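Local coordinates for protein glucose 1-dehydrogenase (Haloferax mediterranei, PDB 2B5W) that catalyses the zinc-dependent oxidation of D-glucose to gluconolactone, and of several other aldoses, with NAD(+) or, preferably, NADP(+) as electron acceptor, at residues 113-116 with 122-125. The protein carries 1 engineered substitution. Numbering follows the deposited sequence.
Sequences FERG and GYMS
G116 and G122 meet backbone to backbone: two glycines, neither with a side chain, bring their CA atoms to 3.4 Å, and G116 N lies 3.2 Å from G122 CA.

Beside this junction R115 crosses Y123 at about a right angle. The arginine CG is anti to its own carbonyl carbon, and a bend at chi3 brings the guanidinium against CE1 of the tyrosine ring. Ring atom CE1 of Y123 lies over the centre of one guanidinium face, 3.4 Å from R115 CZ. The two planes are 37° apart, so the groups meet obliquely rather than in a parallel stack. Nearer the backbone, CD of R115 comes within 3.3 Å of the Y123 OH, a packing contact; that hydroxyl is hydrogen-bonded to the backbone carbonyl of T86.

R115 NH2 also donates to the G122 O at 3.0 Å, with an N-H...O angle of 146°. The donor stands above the carbonyl plane, 53° out of it, so the bond misses the lone-pair directions. NE of the same group is held by the H121 carbonyl, while NH1 makes a weak bond to T129 O.

The contact thus joins strand 113-115 to the loop following strand 119-120 within the GroES-like domain. On the same strand, E114, a substrate-binding residue, is salt-bridged to R88, and the Y123 side chain lies about 5 Å from that of the zinc ligand H63. Carbonyl oxygens on two consecutive residues, together with the oblique contact of tyrosine CE1 over one guanidinium face, would be expected to limit the guanidinium's rotation and to stabilise its positive charge, at a partly exposed arginine whose partners here are buried.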
loop_
_atom_site.group_PDB
_atom_site.type_symbol
_atom_site.label_atom_id
_atom_site.label_comp_id
_atom_site.label_asym_id
_atom_site.label_seq_id
_atom_site.Cartn_x
_atom_site.Cartn_y
_atom_site.Cartn_z
ATOM N N PHE A 113 19.062 11.838 12.097
ATOM C CA PHE A 113 19.053 11.491 13.511
ATOM C C PHE A 113 17.623 11.694 14.051
ATOM O O PHE A 113 16.866 12.506 13.527
ATOM C CB PHE A 113 19.960 12.437 14.287
ATOM C CG PHE A 113 21.435 12.312 13.977
ATOM C CD1 PHE A 113 21.998 11.112 13.566
ATOM C CD2 PHE A 113 22.263 13.402 14.192
ATOM C CE1 PHE A 113 23.377 11.011 13.331
ATOM C CE2 PHE A 113 23.666 13.295 13.936
ATOM C CZ PHE A 113 24.186 12.103 13.536
ATOM N N GLU A 114 17.293 10.959 15.111
ATOM C CA GLU A 114 16.047 11.142 15.852
ATOM C C GLU A 114 16.413 11.507 17.283
ATOM O O GLU A 114 17.045 10.745 17.980
ATOM C CB GLU A 114 15.175 9.873 15.826
ATOM C CG GLU A 114 14.359 9.791 14.549
ATOM C CD GLU A 114 13.623 8.477 14.356
ATOM O OE1 GLU A 114 13.884 7.507 15.094
ATOM O OE2 GLU A 114 12.782 8.421 13.430
ATOM N N ARG A 115 16.012 12.676 17.699
ATOM C CA ARG A 115 16.323 13.165 19.041
ATOM C C ARG A 115 15.707 12.225 20.085
ATOM O O ARG A 115 14.517 11.898 20.041
ATOM C CB ARG A 115 15.828 14.601 19.191
ATOM C CG ARG A 115 16.683 15.599 18.385
ATOM C CD ARG A 115 16.744 17.027 18.861
ATOM N NE ARG A 115 17.153 17.125 20.262
ATOM C CZ ARG A 115 17.390 18.255 20.894
ATOM N NH1 ARG A 115 17.307 19.421 20.267
ATOM N NH2 ARG A 115 17.695 18.220 22.193
ATOM N N GLY A 116 16.556 11.777 21.018
ATOM C CA GLY A 116 16.160 10.863 22.073
ATOM C C GLY A 116 16.158 9.396 21.683
ATOM O O GLY A 116 15.791 8.542 22.478
ATOM N N GLY A 122 17.908 13.708 23.287
ATOM C CA GLY A 122 16.484 14.000 23.323
ATOM C C GLY A 122 16.169 15.233 24.148
ATOM O O GLY A 122 17.000 16.142 24.300
ATOM N N TYR A 123 14.952 15.243 24.707
ATOM C CA TYR A 123 14.358 16.413 25.295
ATOM C C TYR A 123 14.161 16.358 26.819
ATOM O O TYR A 123 13.705 17.350 27.399
ATOM C CB TYR A 123 12.996 16.688 24.636
ATOM C CG TYR A 123 13.090 16.884 23.137
ATOM C CD1 TYR A 123 13.885 17.890 22.606
ATOM C CD2 TYR A 123 12.395 16.063 22.243
ATOM C CE1 TYR A 123 13.990 18.069 21.245
ATOM C CE2 TYR A 123 12.515 16.230 20.903
ATOM C CZ TYR A 123 13.310 17.233 20.401
ATOM O OH TYR A 123 13.447 17.439 19.042
ATOM N N MET A 124 14.538 15.242 27.454
ATOM C CA MET A 124 14.404 15.116 28.900
ATOM C C MET A 124 15.541 15.848 29.609
ATOM O O MET A 124 16.400 15.232 30.244
ATOM C CB MET A 124 14.354 13.654 29.347
ATOM C CG MET A 124 13.069 12.998 29.001
ATOM S SD MET A 124 12.976 11.318 29.604
ATOM C CE MET A 124 11.300 10.914 29.046
ATOM N N SER A 125 15.541 17.153 29.471
ATOM C CA SER A 125 16.496 18.036 30.111
ATOM C C SER A 125 15.740 19.294 30.442
ATOM O O SER A 125 14.677 19.538 29.884
ATOM C CB SER A 125 17.707 18.328 29.204
ATOM O OG SER A 125 17.350 18.893 27.958
#